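Local structure of telomerase reverse transcriptase (Candida albicans SC5314, 6ZDQ) at residues R572-L577 and I626-F632; L581-Y585 and L611-V615. The protein probably extends chromosome ends as a reverse transcriptase, copying a template within the telomerase RNA into telomeric DNA repeats. All coordinates share one frame; numbering follows the deposited sequence.

Both interactions use helix 574-588 of the C-terminal helical region, the thumb-like part of telomerase, with centres about 17 Å apart. Interaction 1 ties the start of that helix to the loop after helix 602-626, and interaction 2 packs its middle against helix 602-626 itself, nested inside the longer chain loop closed by interaction 1. Both are largely buried, but their chemistry differs. At residues 572-577 and 626-632 packing around the Phe574 ring is accompanied by two hydrogen bonds to the backbone of 572-577 and borders nucleotides of the bound RNA. At residues 581-585 and 611-615 the contact is wholly apolar and lies about 7 Å from the RNA at the nearest atoms.

Interaction 1 (R572-L577 and I626-F632); sequences RTFKTL and IVKYDTF. With nucleotides of chain B.
Phe574 fills the tightly packed part of the contact, its ring held between Ile626 and Phe632. Ile626 CD1 forms a CH-pi contact over one face, 3.7 Å from the centroid of the Phe574 ring. Against the opposite face Phe632 turns its edge in a T-shaped pair, the ring planes 64° apart, while Val627 CB lies in plane beyond Phe574 CZ. Beside the ring, Asp630 OD2 accepts the backbone N-H of Phe574 at 3.0 Å, nearly straight at 169°. Because that amide follows Thr573, the N-cap residue, the start of the helix probably favours the negative charge. Tyr629 OH donates to Arg572 O at 2.9 Å, in the carbonyl plane and on a lone pair. Its ring lies almost parallel to the Arg572 guanidinium, with Tyr629 CE2 over one face, 3.8 Å from NH2; the bend of the arginine chain at chi3 (-51°) turns the group this way.

The looser side is polar and borders the RNA. Thr573 CG2 comes 3.5 Å from O3' of U36 of chain B, and Lys575 runs along the C37 phosphate of chain B, its NZ salt-bridged to another RNA phosphate. Arg572 NH2 forms a salt bridge with Asp126 of helix 124-127, while Phe619 of helix 602-626 backs Phe574 and Phe632, so the contact lies between these two helices.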
ATOM      1  N   ARG A 572      18.344   6.988  -1.782  1.00112.63           N
ATOM      2  CA  ARG A 572      19.673   6.729  -2.320  1.00112.96           C
ATOM      3  C   ARG A 572      20.743   7.620  -1.697  1.00126.56           C
ATOM      4  O   ARG A 572      21.896   7.578  -2.144  1.00121.78           O
ATOM      5  CB  ARG A 572      19.671   6.895  -3.843  1.00113.92           C
ATOM      6  CG  ARG A 572      19.113   8.220  -4.324  1.00113.71           C
ATOM      7  CD  ARG A 572      18.931   8.219  -5.831  1.00114.56           C
ATOM      8  NE  ARG A 572      20.139   7.785  -6.525  1.00116.65           N
ATOM      9  CZ  ARG A 572      21.129   8.597  -6.879  1.00118.54           C
ATOM     10  NH1 ARG A 572      21.057   9.893  -6.608  1.00136.08           N
ATOM     11  NH2 ARG A 572      22.192   8.115  -7.505  1.00120.48           N
ATOM     12  N   THR A 573      20.404   8.421  -0.690  1.00113.90           N
ATOM     13  CA  THR A 573      21.355   9.288  -0.011  1.00114.34           C
ATOM     14  C   THR A 573      21.294   9.016   1.485  1.00113.44           C
ATOM     15  O   THR A 573      20.255   8.618   2.015  1.00111.68           O
ATOM     16  CB  THR A 573      21.071  10.775  -0.276  1.00138.10           C
ATOM     17  OG1 THR A 573      19.814  11.137   0.310  1.00112.36           O
ATOM     18  CG2 THR A 573      21.028  11.057  -1.770  1.00115.34           C
ATOM     19  N   PHE A 574      22.430   9.219   2.159  1.00111.53           N
ATOM     20  CA  PHE A 574      22.479   9.005   3.603  1.00107.49           C
ATOM     21  C   PHE A 574      21.493   9.907   4.334  1.00 96.67           C
ATOM     22  O   PHE A 574      20.881   9.494   5.326  1.00 91.79           O
ATOM     23  CB  PHE A 574      23.898   9.234   4.124  1.00105.47           C
ATOM     24  CG  PHE A 574      24.872   8.161   3.728  1.00124.82           C
ATOM     25  CD1 PHE A 574      24.854   6.927   4.357  1.00 93.36           C
ATOM     26  CD2 PHE A 574      25.814   8.390   2.740  1.00 95.36           C
ATOM     27  CE1 PHE A 574      25.751   5.939   4.000  1.00105.54           C
ATOM     28  CE2 PHE A 574      26.715   7.408   2.380  1.00 96.36           C
ATOM     29  CZ  PHE A 574      26.683   6.181   3.011  1.00112.22           C
ATOM     30  N   LYS A 575      21.330  11.147   3.865  1.00 93.60           N
ATOM     31  CA  LYS A 575      20.398  12.068   4.508  1.00 93.71           C
ATOM     32  C   LYS A 575      18.971  11.537   4.451  1.00102.65           C
ATOM     33  O   LYS A 575      18.279  11.473   5.472  1.00136.41           O
ATOM     34  CB  LYS A 575      20.487  13.448   3.856  1.00 95.28           C
ATOM     35  CG  LYS A 575      21.788  14.181   4.131  1.00 95.80           C
ATOM     36  CD  LYS A 575      21.787  15.557   3.487  1.00 97.78           C
ATOM     37  CE  LYS A 575      23.053  16.322   3.827  1.00 98.75           C
ATOM     38  NZ  LYS A 575      23.112  17.641   3.136  1.00113.31           N
ATOM     39  N   THR A 576      18.514  11.146   3.260  1.00103.53           N
ATOM     40  CA  THR A 576      17.153  10.638   3.126  1.00108.16           C
ATOM     41  C   THR A 576      16.986   9.278   3.793  1.00106.68           C
ATOM     42  O   THR A 576      15.895   8.960   4.281  1.00105.94           O
ATOM     43  CB  THR A 576      16.762  10.558   1.650  1.00104.78           C
ATOM     44  OG1 THR A 576      17.728   9.773   0.939  1.00117.08           O
ATOM     45  CG2 THR A 576      16.698  11.953   1.041  1.00100.00           C
ATOM     46  N   LEU A 577      18.041   8.460   3.813  1.00117.76           N
ATOM     47  CA  LEU A 577      17.955   7.153   4.457  1.00 92.73           C
ATOM     48  C   LEU A 577      17.742   7.286   5.960  1.00 96.68           C
ATOM     49  O   LEU A 577      16.815   6.690   6.519  1.00 91.81           O
ATOM     50  CB  LEU A 577      19.215   6.336   4.167  1.00109.25           C
ATOM     51  CG  LEU A 577      19.333   5.005   4.917  1.00103.84           C
ATOM     52  CD1 LEU A 577      18.130   4.109   4.654  1.00 93.24           C
ATOM     53  CD2 LEU A 577      20.629   4.297   4.549  1.00 92.70           C
ATOM     54  N   ILE A 626      25.349   2.544  -1.268  1.00122.99           N
ATOM     55  CA  ILE A 626      25.292   3.989  -1.488  1.00116.77           C
ATOM     56  C   ILE A 626      26.561   4.722  -1.078  1.00116.64           C
ATOM     57  O   ILE A 626      26.734   5.892  -1.454  1.00113.15           O
ATOM     58  CB  ILE A 626      24.100   4.626  -0.746  1.00121.24           C
ATOM     59  CG1 ILE A 626      24.310   4.554   0.767  1.00128.29           C
ATOM     60  CG2 ILE A 626      22.808   3.949  -1.156  1.00142.14           C
ATOM     61  CD1 ILE A 626      23.213   5.219   1.566  1.00136.64           C
ATOM     62  N   VAL A 627      27.451   4.087  -0.311  1.00103.29           N
ATOM     63  CA  VAL A 627      28.708   4.739   0.040  1.00101.48           C
ATOM     64  C   VAL A 627      29.616   4.880  -1.174  1.00103.95           C
ATOM     65  O   VAL A 627      30.586   5.646  -1.134  1.00104.88           O
ATOM     66  CB  VAL A 627      29.423   3.970   1.167  1.00104.02           C
ATOM     67  CG1 VAL A 627      30.105   2.726   0.618  1.00103.87           C
ATOM     68  CG2 VAL A 627      30.417   4.870   1.895  1.00101.67           C
ATOM     69  N   LYS A 628      29.322   4.163  -2.262  1.00105.37           N
ATOM     70  CA  LYS A 628      30.169   4.235  -3.446  1.00115.97           C
ATOM     71  C   LYS A 628      30.144   5.620  -4.078  1.00108.19           C
ATOM     72  O   LYS A 628      31.150   6.052  -4.650  1.00111.77           O
ATOM     73  CB  LYS A 628      29.740   3.181  -4.468  1.00116.37           C
ATOM     74  CG  LYS A 628      29.933   1.745  -4.006  1.00110.58           C
ATOM     75  CD  LYS A 628      29.474   0.759  -5.070  1.00133.92           C
ATOM     76  CE  LYS A 628      29.689  -0.678  -4.622  1.00120.16           C
ATOM     77  NZ  LYS A 628      29.250  -1.655  -5.654  1.00135.83           N
ATOM     78  N   TYR A 629      29.018   6.333  -3.987  1.00106.39           N
ATOM     79  CA  TYR A 629      28.902   7.654  -4.585  1.00128.97           C
ATOM     80  C   TYR A 629      28.607   8.770  -3.593  1.00105.05           C
ATOM     81  O   TYR A 629      28.910   9.929  -3.895  1.00105.96           O
ATOM     82  CB  TYR A 629      27.817   7.662  -5.676  1.00120.00           C
ATOM     83  CG  TYR A 629      26.483   7.105  -5.234  1.00109.10           C
ATOM     84  CD1 TYR A 629      26.215   5.746  -5.321  1.00105.96           C
ATOM     85  CD2 TYR A 629      25.489   7.939  -4.739  1.00119.95           C
ATOM     86  CE1 TYR A 629      24.999   5.231  -4.920  1.00104.78           C
ATOM     87  CE2 TYR A 629      24.268   7.434  -4.337  1.00103.17           C
ATOM     88  CZ  TYR A 629      24.029   6.079  -4.430  1.00103.21           C
ATOM     89  OH  TYR A 629      22.816   5.567  -4.032  1.00110.35           O
ATOM     90  N   ASP A 630      28.034   8.464  -2.434  1.00102.89           N
ATOM     91  CA  ASP A 630      27.721   9.477  -1.440  1.00107.00           C
ATOM     92  C   ASP A 630      28.868   9.613  -0.439  1.00101.72           C
ATOM     93  O   ASP A 630      29.829   8.842  -0.444  1.00128.68           O
ATOM     94  CB  ASP A 630      26.412   9.129  -0.729  1.00114.85           C
ATOM     95  CG  ASP A 630      25.767  10.330  -0.067  1.00 98.51           C
ATOM     96  OD1 ASP A 630      26.390  11.413  -0.054  1.00112.32           O
ATOM     97  OD2 ASP A 630      24.632  10.190   0.438  1.00109.31           O
ATOM     98  N   THR A 631      28.760  10.617   0.430  1.00112.91           N
ATOM     99  CA  THR A 631      29.763  10.890   1.451  1.00104.37           C
ATOM    100  C   THR A 631      29.134  10.705   2.824  1.00114.49           C
ATOM    101  O   THR A 631      28.183  11.411   3.176  1.00 98.14           O
ATOM    102  CB  THR A 631      30.329  12.305   1.307  1.00102.88           C
ATOM    103  OG1 THR A 631      30.894  12.465  -0.001  1.00105.02           O
ATOM    104  CG2 THR A 631      31.405  12.553   2.352  1.00103.74           C
ATOM    105  N   PHE A 632      29.668   9.761   3.595  1.00115.25           N
ATOM    106  CA  PHE A 632      29.143   9.466   4.921  1.00 97.17           C
ATOM    107  C   PHE A 632      29.723  10.424   5.954  1.00101.93           C
ATOM    108  O   PHE A 632      30.930  10.685   5.974  1.00 99.48           O
ATOM    109  CB  PHE A 632      29.460   8.020   5.306  1.00 97.05           C
ATOM    110  CG  PHE A 632      29.004   7.638   6.687  1.00 95.62           C
ATOM    111  CD1 PHE A 632      27.660   7.449   6.961  1.00 93.94           C
ATOM    112  CD2 PHE A 632      29.922   7.449   7.707  1.00 96.31           C
ATOM    113  CE1 PHE A 632      27.239   7.092   8.229  1.00 92.89           C
ATOM    114  CE2 PHE A 632      29.507   7.089   8.976  1.00 95.22           C
ATOM    115  CZ  PHE A 632      28.163   6.911   9.236  1.00 93.47           C
TER
ATOM    116  P     U B  36      21.300  14.234  -6.168  1.00111.12           P
ATOM    117  OP1   U B  36      20.008  13.893  -5.520  1.00112.38           O
ATOM    118  OP2   U B  36      21.494  15.578  -6.770  1.00112.81           O
ATOM    119  O5'   U B  36      22.464  14.013  -5.106  1.00109.63           O
ATOM    120  C5'   U B  36      22.706  12.729  -4.552  1.00107.82           C
ATOM    121  C4'   U B  36      24.049  12.665  -3.873  1.00106.60           C
ATOM    122  O4'   U B  36      25.110  12.881  -4.837  1.00114.88           O
ATOM    123  C3'   U B  36      24.299  13.718  -2.811  1.00107.86           C
ATOM    124  O3'   U B  36      23.690  13.387  -1.577  1.00123.75           O
ATOM    125  C2'   U B  36      25.821  13.785  -2.755  1.00106.83           C
ATOM    126  O2'   U B  36      26.345  12.717  -1.979  1.00115.57           O
ATOM    127  C1'   U B  36      26.193  13.546  -4.220  1.00106.08           C
ATOM    128  N1    U B  36      26.463  14.803  -4.954  1.00107.50           N
ATOM    129  C2    U B  36      27.738  15.323  -4.872  1.00107.62           C
ATOM    130  O2    U B  36      28.625  14.794  -4.224  1.00106.63           O
ATOM    131  N3    U B  36      27.939  16.485  -5.575  1.00109.22           N
ATOM    132  C4    U B  36      27.010  17.164  -6.338  1.00110.69           C
ATOM    133  O4    U B  36      27.343  18.201  -6.912  1.00112.27           O
ATOM    134  C5    U B  36      25.713  16.562  -6.374  1.00110.48           C
ATOM    135  C6    U B  36      25.490  15.428  -5.699  1.00108.93           C
ATOM    136  P     C B  37      23.509  14.503  -0.441  1.00110.07           P
ATOM    137  OP1   C B  37      22.395  14.081   0.444  1.00110.89           O
ATOM    138  OP2   C B  37      23.458  15.832  -1.106  1.00111.82           O
ATOM    139  O5'   C B  37      24.865  14.406   0.384  1.00108.94           O
ATOM    140  C5'   C B  37      25.397  15.543   1.034  1.00110.19           C
ATOM    141  C4'   C B  37      26.900  15.491   1.095  1.00109.16           C
ATOM    142  O4'   C B  37      27.449  15.399  -0.244  1.00108.47           O
ATOM    143  C3'   C B  37      27.560  16.724   1.680  1.00110.67           C
ATOM    144  O3'   C B  37      27.553  16.719   3.092  1.00126.13           O
ATOM    145  C2'   C B  37      28.953  16.686   1.071  1.00109.94           C
ATOM    146  O2'   C B  37      29.778  15.765   1.769  1.00108.59           O
ATOM    147  C1'   C B  37      28.661  16.121  -0.320  1.00108.97           C
ATOM    148  N1    C B  37      28.514  17.172  -1.355  1.00110.42           N
ATOM    149  C2    C B  37      29.619  17.935  -1.753  1.00111.26           C
ATOM    150  O2    C B  37      30.723  17.745  -1.219  1.00113.47           O
ATOM    151  N3    C B  37      29.459  18.878  -2.711  1.00112.79           N
ATOM    152  C4    C B  37      28.265  19.068  -3.274  1.00113.46           C
ATOM    153  N4    C B  37      28.160  20.008  -4.215  1.00115.18           N
ATOM    154  C5    C B  37      27.126  18.302  -2.895  1.00112.69           C
ATOM    155  C6    C B  37      27.297  17.375  -1.946  1.00111.18           C
ATOM    156  P     U B  57      36.514   9.158  -6.165  1.00 98.58           P
ATOM    157  OP1   U B  57      37.312   7.942  -5.862  1.00 96.36           O
ATOM    158  OP2   U B  57      37.058  10.187  -7.088  1.00122.29           O
ATOM    159  O5'   U B  57      35.105   8.691  -6.739  1.00 97.90           O
ATOM    160  C5'   U B  57      34.265   7.837  -5.981  1.00 95.95           C
ATOM    161  C4'   U B  57      32.915   7.680  -6.628  1.00 95.99           C
ATOM    162  O4'   U B  57      32.175   8.924  -6.550  1.00107.80           O
ATOM    163  C3'   U B  57      32.917   7.352  -8.108  1.00105.43           C
ATOM    164  O3'   U B  57      33.182   5.987  -8.366  1.00 94.14           O
ATOM    165  C2'   U B  57      31.531   7.808  -8.546  1.00102.36           C
ATOM    166  O2'   U B  57      30.549   6.855  -8.165  1.00 95.52           O
ATOM    167  C1'   U B  57      31.341   9.057  -7.683  1.00 98.90           C
ATOM    168  N1    U B  57      31.700  10.305  -8.396  1.00101.42           N
ATOM    169  C2    U B  57      30.777  10.836  -9.280  1.00112.11           C
ATOM    170  O2    U B  57      29.697  10.318  -9.504  1.00102.04           O
ATOM    171  N3    U B  57      31.167  12.000  -9.898  1.00106.63           N
ATOM    172  C4    U B  57      32.358  12.675  -9.725  1.00106.38           C
ATOM    173  O4    U B  57      32.563  13.714 -10.357  1.00108.64           O
ATOM    174  C5    U B  57      33.256  12.067  -8.792  1.00104.86           C
ATOM    175  C6    U B  57      32.904  10.934  -8.174  1.00102.46           C
TER

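Interaction 2 (L581-Y585 and L611-V615); sequences LKTFY and LLRLV
Two antiparallel helices of the C-terminal helical region, the telomerase counterpart of a polymerase thumb, pack here side by side: segments 581-585 and 611-615 have axes 11.0 Å apart at closest approach, with an angle of 161° between their directions. Leu611 reaches across from one helix with a forked end. Its CG lies 3.5 Å from Tyr585 CD1, its CD2 approaches the same ring atom and the backbone Tyr585 O, and its CD1 turns to Phe584 CE2 at 3.9 Å. The two aromatic side chains thus receive different branches of one leucine. With CG opposite the backbone N (chi1 -179°), Tyr585 brings the end of its ring close to the partner helix, where CE1 also meets Leu612 CD1 at 4.2 Å.

One turn further along helix 602-626, Val615 divides its methyls in a similar way. CG2 packs against Leu581 CD2 at 3.6 Å, the two side chains lying alongside, pointing opposite ways, and CG1 lies 4.1 Å from Tyr585 CD1. Phe619, a turn beyond Val615, also touches Leu581.

No hydrogen bond joins the two segments. Tyr585 OH hydrogen-bonds Thr648 of helix 634-656, and the side chain also touches Ile644 there, so this tyrosine links both neighbouring helices. Cohesion between these two segments therefore rests on branched aliphatic groups fitted against each other and against the two rings, as expected for a buried hydrophobic interface.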
ATOM      1  N   LEU A 581      14.553   6.316   8.341  1.00 95.80           N
ATOM      2  CA  LEU A 581      14.807   5.365   9.420  1.00108.78           C
ATOM      3  C   LEU A 581      14.507   5.977  10.783  1.00115.03           C
ATOM      4  O   LEU A 581      13.970   5.304  11.670  1.00109.40           O
ATOM      5  CB  LEU A 581      16.254   4.870   9.362  1.00103.13           C
ATOM      6  CG  LEU A 581      16.637   3.960   8.191  1.00 95.05           C
ATOM      7  CD1 LEU A 581      18.049   3.416   8.362  1.00 91.01           C
ATOM      8  CD2 LEU A 581      15.636   2.827   8.035  1.00100.85           C
ATOM      9  N   LYS A 582      14.851   7.254  10.968  1.00119.78           N
ATOM     10  CA  LYS A 582      14.508   7.940  12.209  1.00115.15           C
ATOM     11  C   LYS A 582      12.997   8.028  12.385  1.00109.12           C
ATOM     12  O   LYS A 582      12.456   7.639  13.426  1.00121.94           O
ATOM     13  CB  LYS A 582      15.139   9.333  12.223  1.00103.87           C
ATOM     14  CG  LYS A 582      14.864  10.139  13.475  1.00107.11           C
ATOM     15  CD  LYS A 582      15.542  11.495  13.389  1.00112.08           C
ATOM     16  CE  LYS A 582      15.309  12.315  14.642  1.00 99.38           C
ATOM     17  NZ  LYS A 582      16.030  13.615  14.580  1.00130.87           N
ATOM     18  N   THR A 583      12.296   8.533  11.367  1.00 93.93           N
ATOM     19  CA  THR A 583      10.842   8.624  11.437  1.00109.64           C
ATOM     20  C   THR A 583      10.173   7.256  11.433  1.00 97.74           C
ATOM     21  O   THR A 583       9.009   7.152  11.830  1.00108.71           O
ATOM     22  CB  THR A 583      10.303   9.465  10.278  1.00 97.42           C
ATOM     23  OG1 THR A 583      10.666   8.859   9.032  1.00145.72           O
ATOM     24  CG2 THR A 583      10.872  10.877  10.332  1.00105.50           C
ATOM     25  N   PHE A 584      10.872   6.210  10.985  1.00112.64           N
ATOM     26  CA  PHE A 584      10.306   4.865  11.031  1.00113.52           C
ATOM     27  C   PHE A 584      10.445   4.255  12.419  1.00106.63           C
ATOM     28  O   PHE A 584       9.498   3.647  12.930  1.00103.93           O
ATOM     29  CB  PHE A 584      10.978   3.975   9.982  1.00113.20           C
ATOM     30  CG  PHE A 584      10.508   2.549  10.003  1.00 97.75           C
ATOM     31  CD1 PHE A 584       9.349   2.179   9.339  1.00100.18           C
ATOM     32  CD2 PHE A 584      11.228   1.576  10.676  1.00 97.03           C
ATOM     33  CE1 PHE A 584       8.915   0.866   9.353  1.00104.45           C
ATOM     34  CE2 PHE A 584      10.799   0.263  10.694  1.00106.35           C
ATOM     35  CZ  PHE A 584       9.640  -0.093  10.031  1.00101.17           C
ATOM     36  N   TYR A 585      11.622   4.395  13.034  1.00105.77           N
ATOM     37  CA  TYR A 585      11.828   3.874  14.381  1.00 99.61           C
ATOM     38  C   TYR A 585      10.897   4.553  15.378  1.00113.79           C
ATOM     39  O   TYR A 585      10.205   3.884  16.154  1.00112.39           O
ATOM     40  CB  TYR A 585      13.290   4.058  14.788  1.00 92.33           C
ATOM     41  CG  TYR A 585      13.615   3.535  16.168  1.00115.33           C
ATOM     42  CD1 TYR A 585      13.976   2.207  16.359  1.00 92.29           C
ATOM     43  CD2 TYR A 585      13.567   4.368  17.278  1.00104.23           C
ATOM     44  CE1 TYR A 585      14.275   1.723  17.618  1.00106.30           C
ATOM     45  CE2 TYR A 585      13.864   3.895  18.540  1.00 92.04           C
ATOM     46  CZ  TYR A 585      14.217   2.572  18.706  1.00114.64           C
ATOM     47  OH  TYR A 585      14.515   2.098  19.964  1.00112.21           O
ATOM     48  N   LEU A 611      13.093  -4.012  16.851  1.00 99.43           N
ATOM     49  CA  LEU A 611      13.032  -2.806  16.034  1.00 97.87           C
ATOM     50  C   LEU A 611      14.407  -2.166  15.884  1.00101.07           C
ATOM     51  O   LEU A 611      14.763  -1.693  14.798  1.00 95.01           O
ATOM     52  CB  LEU A 611      12.041  -1.813  16.639  1.00 97.76           C
ATOM     53  CG  LEU A 611      11.796  -0.537  15.830  1.00124.27           C
ATOM     54  CD1 LEU A 611      11.270  -0.877  14.444  1.00120.31           C
ATOM     55  CD2 LEU A 611      10.840   0.397  16.558  1.00 97.18           C
ATOM     56  N   LEU A 612      15.190  -2.135  16.964  1.00110.15           N
ATOM     57  CA  LEU A 612      16.498  -1.489  16.915  1.00101.17           C
ATOM     58  C   LEU A 612      17.460  -2.248  16.007  1.00 93.93           C
ATOM     59  O   LEU A 612      18.097  -1.653  15.131  1.00 93.05           O
ATOM     60  CB  LEU A 612      17.076  -1.357  18.326  1.00109.93           C
ATOM     61  CG  LEU A 612      18.427  -0.642  18.438  1.00 92.09           C
ATOM     62  CD1 LEU A 612      18.349   0.769  17.872  1.00 90.79           C
ATOM     63  CD2 LEU A 612      18.906  -0.619  19.881  1.00 92.36           C
ATOM     64  N   ARG A 613      17.580  -3.564  16.201  1.00107.15           N
ATOM     65  CA  ARG A 613      18.512  -4.337  15.385  1.00102.01           C
ATOM     66  C   ARG A 613      18.117  -4.310  13.914  1.00 96.86           C
ATOM     67  O   ARG A 613      18.982  -4.217  13.037  1.00102.19           O
ATOM     68  CB  ARG A 613      18.603  -5.777  15.893  1.00 98.86           C
ATOM     69  CG  ARG A 613      19.643  -5.973  16.986  1.00119.45           C
ATOM     70  CD  ARG A 613      19.735  -7.423  17.420  1.00101.75           C
ATOM     71  NE  ARG A 613      18.526  -7.860  18.113  1.00102.80           N
ATOM     72  CZ  ARG A 613      18.423  -7.972  19.432  1.00109.36           C
ATOM     73  NH1 ARG A 613      19.461  -7.686  20.206  1.00125.79           N
ATOM     74  NH2 ARG A 613      17.283  -8.374  19.979  1.00104.45           N
ATOM     75  N   LEU A 614      16.817  -4.378  13.622  1.00 97.57           N
ATOM     76  CA  LEU A 614      16.390  -4.435  12.227  1.00 98.40           C
ATOM     77  C   LEU A 614      16.617  -3.113  11.504  1.00 96.49           C
ATOM     78  O   LEU A 614      16.910  -3.113  10.303  1.00116.35           O
ATOM     79  CB  LEU A 614      14.922  -4.852  12.138  1.00100.07           C
ATOM     80  CG  LEU A 614      14.687  -6.342  11.863  1.00140.35           C
ATOM     81  CD1 LEU A 614      15.376  -6.769  10.568  1.00116.63           C
ATOM     82  CD2 LEU A 614      15.159  -7.203  13.028  1.00111.39           C
ATOM     83  N   VAL A 615      16.493  -1.984  12.201  1.00113.01           N
ATOM     84  CA  VAL A 615      16.728  -0.700  11.547  1.00109.83           C
ATOM     85  C   VAL A 615      18.224  -0.409  11.427  1.00 93.51           C
ATOM     86  O   VAL A 615      18.656   0.248  10.471  1.00 92.09           O
ATOM     87  CB  VAL A 615      15.981   0.425  12.289  1.00 98.94           C
ATOM     88  CG1 VAL A 615      16.591   0.683  13.657  1.00 95.84           C
ATOM     89  CG2 VAL A 615      15.963   1.701  11.461  1.00102.29           C
TER